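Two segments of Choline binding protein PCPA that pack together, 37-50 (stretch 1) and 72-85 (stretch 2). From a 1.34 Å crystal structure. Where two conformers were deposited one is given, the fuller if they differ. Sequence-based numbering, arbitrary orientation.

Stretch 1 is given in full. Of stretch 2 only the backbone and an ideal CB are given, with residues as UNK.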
# COMPACT_ATOMS: atom_id res chain seq x y z
N THR A 37 20.66 -24.15 18.38
CA THR A 37 19.93 -22.90 18.23
C THR A 37 18.48 -23.15 18.48
O THR A 37 17.99 -24.26 18.18
CB THR A 37 20.13 -22.26 16.84
OG1 THR A 37 19.58 -23.12 15.83
CG2 THR A 37 21.58 -21.99 16.55
N VAL A 38 17.79 -22.14 19.02
CA VAL A 38 16.35 -22.20 19.23
C VAL A 38 15.63 -20.96 18.71
O VAL A 38 16.23 -19.88 18.61
CB VAL A 38 15.96 -22.37 20.75
CG1 VAL A 38 16.31 -23.75 21.29
CG2 VAL A 38 16.55 -21.27 21.63
N GLN A 39 14.34 -21.10 18.43
CA GLN A 39 13.44 -19.98 18.26
C GLN A 39 12.76 -19.78 19.62
O GLN A 39 12.52 -20.76 20.37
CB GLN A 39 12.36 -20.21 17.18
CG GLN A 39 11.43 -21.39 17.48
CD GLN A 39 10.46 -21.62 16.35
OE1 GLN A 39 10.82 -21.58 15.18
NE2 GLN A 39 9.21 -21.90 16.70
N VAL A 40 12.48 -18.52 19.98
CA VAL A 40 11.71 -18.17 21.17
C VAL A 40 10.25 -18.20 20.75
O VAL A 40 9.85 -17.52 19.80
CB VAL A 40 12.15 -16.86 21.88
CG1 VAL A 40 12.21 -15.67 20.91
CG2 VAL A 40 11.27 -16.55 23.08
N GLY A 41 9.48 -19.07 21.40
CA GLY A 41 8.07 -19.31 21.13
C GLY A 41 7.92 -20.63 20.40
O GLY A 41 8.81 -21.04 19.65
N ASN A 42 6.77 -21.32 20.63
CA ASN A 42 6.54 -22.60 19.94
C ASN A 42 6.05 -22.43 18.50
O ASN A 42 5.91 -23.42 17.79
CB ASN A 42 5.53 -23.47 20.76
CG ASN A 42 4.16 -22.85 20.92
OD1 ASN A 42 3.80 -21.86 20.27
ND2 ASN A 42 3.34 -23.42 21.80
N GLY A 43 5.81 -21.17 18.08
CA GLY A 43 5.36 -20.84 16.72
C GLY A 43 3.86 -20.89 16.53
O GLY A 43 3.37 -20.72 15.40
N VAL A 44 3.13 -21.15 17.62
CA VAL A 44 1.67 -21.31 17.61
C VAL A 44 1.01 -20.31 18.56
O VAL A 44 0.09 -19.59 18.18
CB VAL A 44 1.26 -22.78 17.95
CG1 VAL A 44 -0.26 -22.96 17.90
CG2 VAL A 44 1.96 -23.80 17.04
N THR A 45 1.47 -20.30 19.83
CA THR A 45 0.88 -19.42 20.82
C THR A 45 1.86 -18.35 21.30
O THR A 45 3.08 -18.57 21.32
CB THR A 45 0.35 -20.24 22.03
OG1 THR A 45 1.42 -21.03 22.54
CG2 THR A 45 -0.85 -21.13 21.65
N PRO A 46 1.31 -17.24 21.80
CA PRO A 46 2.17 -16.17 22.30
C PRO A 46 2.71 -16.49 23.69
O PRO A 46 2.08 -17.19 24.49
CB PRO A 46 1.22 -14.97 22.40
CG PRO A 46 -0.02 -15.34 21.63
CD PRO A 46 -0.11 -16.82 21.81
N VAL A 47 3.84 -15.91 23.98
CA VAL A 47 4.41 -15.91 25.32
C VAL A 47 3.41 -15.16 26.21
O VAL A 47 2.87 -14.09 25.84
CB VAL A 47 5.77 -15.16 25.32
CG1 VAL A 47 6.23 -14.83 26.76
CG2 VAL A 47 6.81 -15.95 24.55
N GLU A 48 3.11 -15.76 27.38
CA GLU A 48 2.23 -15.15 28.35
C GLU A 48 3.08 -14.43 29.40
O GLU A 48 3.95 -15.06 30.01
CB GLU A 48 1.41 -16.24 29.01
CG GLU A 48 0.41 -15.71 30.01
CD GLU A 48 -0.55 -16.79 30.45
OE1 GLU A 48 -1.45 -17.14 29.65
OE2 GLU A 48 -0.38 -17.32 31.57
N PHE A 49 2.81 -13.15 29.63
CA PHE A 49 3.54 -12.34 30.58
C PHE A 49 2.85 -12.34 31.94
O PHE A 49 1.64 -12.55 32.02
CB PHE A 49 3.68 -10.89 30.06
CG PHE A 49 4.56 -10.80 28.83
CD1 PHE A 49 5.94 -10.75 28.95
CD2 PHE A 49 4.00 -10.83 27.55
CE1 PHE A 49 6.76 -10.69 27.81
CE2 PHE A 49 4.82 -10.78 26.42
CZ PHE A 49 6.19 -10.70 26.56
N GLU A 50 3.63 -12.10 32.99
CA GLU A 50 3.16 -11.99 34.36
C GLU A 50 2.50 -10.63 34.55
O GLU A 50 2.84 -9.67 33.85
CB GLU A 50 4.35 -12.10 35.31
CG GLU A 50 5.12 -13.41 35.16
CD GLU A 50 6.54 -13.44 35.69
OE1 GLU A 50 6.97 -12.46 36.34
OE2 GLU A 50 7.23 -14.46 35.46
N UNK A 72 21.55 -20.98 21.46
CA UNK A 72 21.49 -19.54 21.21
C UNK A 72 20.10 -19.27 20.61
O UNK A 72 19.63 -20.06 19.79
CB UNK A 72 22.61 -19.07 20.28
N UNK A 73 19.44 -18.21 21.09
CA UNK A 73 18.10 -17.82 20.59
C UNK A 73 18.36 -17.01 19.31
O UNK A 73 18.87 -15.87 19.38
CB UNK A 73 17.31 -17.01 21.62
N UNK A 74 18.08 -17.62 18.13
CA UNK A 74 18.39 -16.97 16.85
C UNK A 74 17.16 -16.44 16.12
O UNK A 74 17.30 -15.73 15.12
CB UNK A 74 19.13 -17.95 15.94
N UNK A 75 15.96 -16.83 16.57
CA UNK A 75 14.74 -16.41 15.89
C UNK A 75 13.63 -16.11 16.83
O UNK A 75 13.52 -16.74 17.90
CB UNK A 75 14.28 -17.48 14.90
N UNK A 76 12.77 -15.16 16.45
CA UNK A 76 11.51 -14.91 17.14
C UNK A 76 10.47 -15.72 16.36
O UNK A 76 10.26 -15.47 15.15
CB UNK A 76 11.16 -13.42 17.20
N UNK A 77 9.83 -16.71 17.02
CA UNK A 77 8.86 -17.55 16.35
C UNK A 77 7.58 -16.79 15.99
O UNK A 77 7.21 -15.83 16.67
CB UNK A 77 8.52 -18.75 17.23
N UNK A 78 6.83 -17.30 14.99
CA UNK A 78 5.55 -16.71 14.68
C UNK A 78 4.69 -16.69 15.96
O UNK A 78 4.66 -17.67 16.73
CB UNK A 78 4.86 -17.48 13.55
N UNK A 79 3.96 -15.58 16.18
CA UNK A 79 3.06 -15.36 17.32
C UNK A 79 3.77 -15.21 18.66
O UNK A 79 3.10 -14.89 19.63
CB UNK A 79 2.07 -16.52 17.42
N UNK A 80 5.11 -15.38 18.74
CA UNK A 80 5.76 -15.39 20.06
C UNK A 80 5.47 -14.16 20.90
O UNK A 80 5.18 -14.28 22.10
CB UNK A 80 7.27 -15.52 19.89
N UNK A 81 5.56 -12.97 20.29
CA UNK A 81 5.30 -11.74 21.01
C UNK A 81 4.09 -11.02 20.44
O UNK A 81 4.00 -9.79 20.44
CB UNK A 81 6.53 -10.83 20.97
N UNK A 82 3.12 -11.82 19.97
CA UNK A 82 1.90 -11.22 19.49
C UNK A 82 0.99 -10.87 20.67
O UNK A 82 1.07 -11.51 21.75
CB UNK A 82 1.19 -12.16 18.51
N UNK A 83 0.14 -9.90 20.47
CA UNK A 83 -0.82 -9.49 21.46
C UNK A 83 -2.16 -9.78 20.87
O UNK A 83 -2.49 -9.29 19.78
CB UNK A 83 -0.67 -8.02 21.85
N UNK A 84 -2.94 -10.55 21.63
CA UNK A 84 -4.32 -10.87 21.31
C UNK A 84 -5.19 -10.71 22.53
O UNK A 84 -4.82 -11.14 23.63
CB UNK A 84 -4.44 -12.29 20.76
N UNK A 85 -6.39 -10.18 22.34
CA UNK A 85 -7.35 -10.13 23.45
C UNK A 85 -7.84 -11.54 23.76
O UNK A 85 -7.73 -12.46 22.93
CB UNK A 85 -8.53 -9.21 23.12

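Strand 37-40 and the strand at 72-76 pair in parallel; apart from a bulge at 74, alternate side chains share a face with those of stretch 1. Position 72 lies on the face of Thr 37 and Gln 39, its CB 4.8 Å from Thr 37 CG2; beta-branched or small polar residues would suit. It is Thr 72.

Position 73 falls on the other face, beside Val 38 and Val 40, where a branched aliphatic would fill the gap between two valines. Val 73 does so: its CG2 meets Val 38 CG2 and its CG1 meets Val 40 CG1, both at 3.8 Å.

At 74 the bulge shifts the register, and CB points sideways, 4.5 Å from Thr 37 CB; a short residue, polar or not, would fit. Thr 74 places OG1 3.7 Å from Thr 37 CB.

Position 75 returns to the face of Gln 39, its CB 4.0 Å from Gln 39 CB. Many longer chains could extend from here; the residue is Glu 75, and its backbone O accepts a hydrogen bond from Val 40 N (2.9 Å).

The CB of position 76 lies 4.5 Å from Val 40 CG1, inviting an aliphatic. Val 76 brings its CG2 to 4.1 Å from Val 40 CG1.

At 77 the CB points toward stretch 1 and is already tight, 3.1 Å from Val 40 O and 3.3 Å from Gln 39 NE2. Little beyond a methyl is likely to fit, and Ala 77 supplies just that.

Position 78, sideways, has its CB 4.0 Å from Gly 43 O, so a small residue is comfortable: Ser 78.

Position 79, third in the type II turn from 77 to 80, has phi 69°, which favours glycine, with asparagine the usual next choice, though other residues can take it. Its CB points toward stretch 1, 3.7 Å from Val 44 O, so a longer chain must turn aside. Gln 79 lays CG 3.6 Å from Val 44 O, then leads away.

At 80 the CB sits 3.3 Å from Val 40 O, again asking for something small: Ala 80.

Position 81 starts away from stretch 1, so only a long side chain could return to Val 40, Val 47 and Phe 49. Phe 81 does, its CD1 3.7 Å from Phe 49 CZ in an edge-to-edge approach.

Position 82, near Pro 46, suits a small residue; Ser 82 OG lies 3.3 Å from Pro 46 CG. Position 83 points away, leaving the choice open: Tyr 83. At 84 a large ring could reach Pro 46; Tyr 84 presents its edge, CD2 4.1 Å from Pro 46 CG, and its OH donates to Gln 79 OE1 (2.6 Å). Position 85 is out of reach: Pro 85.

Stretch 2 (72-85) TVTEVASQAFSYYP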
# COMPACT_ATOMS: atom_id res chain seq x y z
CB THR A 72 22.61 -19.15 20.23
OG1 THR A 72 23.88 -19.42 20.86
CG2 THR A 72 22.57 -17.67 19.89
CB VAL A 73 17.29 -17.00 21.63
CG1 VAL A 73 15.90 -16.66 21.09
CG2 VAL A 73 17.17 -17.76 22.96
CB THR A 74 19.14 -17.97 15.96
OG1 THR A 74 18.34 -19.14 15.81
CG2 THR A 74 20.52 -18.38 16.54
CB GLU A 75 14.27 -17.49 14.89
CG GLU A 75 15.35 -17.89 13.89
CD GLU A 75 14.89 -18.70 12.70
OE1 GLU A 75 13.66 -18.82 12.50
OE2 GLU A 75 15.77 -19.23 11.98
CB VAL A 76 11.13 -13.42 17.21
CG1 VAL A 76 9.72 -13.25 17.77
CG2 VAL A 76 12.15 -12.65 18.07
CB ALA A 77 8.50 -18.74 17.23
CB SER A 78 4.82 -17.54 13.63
OG SER A 78 5.58 -17.51 12.44
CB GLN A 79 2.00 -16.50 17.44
CG GLN A 79 1.30 -16.91 16.13
CD GLN A 79 0.42 -15.83 15.54
OE1 GLN A 79 0.00 -14.89 16.22
NE2 GLN A 79 0.18 -15.92 14.25
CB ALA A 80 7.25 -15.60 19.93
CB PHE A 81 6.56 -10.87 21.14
CG PHE A 81 7.62 -11.61 21.91
CD1 PHE A 81 7.46 -11.87 23.28
CD2 PHE A 81 8.75 -12.10 21.28
CE1 PHE A 81 8.42 -12.59 23.99
CE2 PHE A 81 9.70 -12.84 21.99
CZ PHE A 81 9.53 -13.08 23.35
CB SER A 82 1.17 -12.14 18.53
OG SER A 82 0.82 -13.32 19.21
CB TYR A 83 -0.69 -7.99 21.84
CG TYR A 83 -1.86 -7.54 22.68
CD1 TYR A 83 -1.87 -7.76 24.06
CD2 TYR A 83 -3.05 -7.13 22.09
CE1 TYR A 83 -2.98 -7.43 24.84
CE2 TYR A 83 -4.20 -6.88 22.84
CZ TYR A 83 -4.16 -7.02 24.22
OH TYR A 83 -5.28 -6.74 24.97
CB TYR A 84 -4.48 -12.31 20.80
CG TYR A 84 -3.83 -12.54 19.47
CD1 TYR A 84 -4.49 -12.19 18.29
CD2 TYR A 84 -2.62 -13.21 19.37
CE1 TYR A 84 -3.90 -12.42 17.05
CE2 TYR A 84 -2.04 -13.47 18.14
CZ TYR A 84 -2.67 -13.06 16.98
OH TYR A 84 -2.07 -13.30 15.77
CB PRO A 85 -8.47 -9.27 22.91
CG PRO A 85 -8.43 -9.46 21.41
CD PRO A 85 -6.98 -9.69 21.07
O HOH W 1 5.14 -18.68 19.33
O HOH W 2 3.18 -11.99 23.67
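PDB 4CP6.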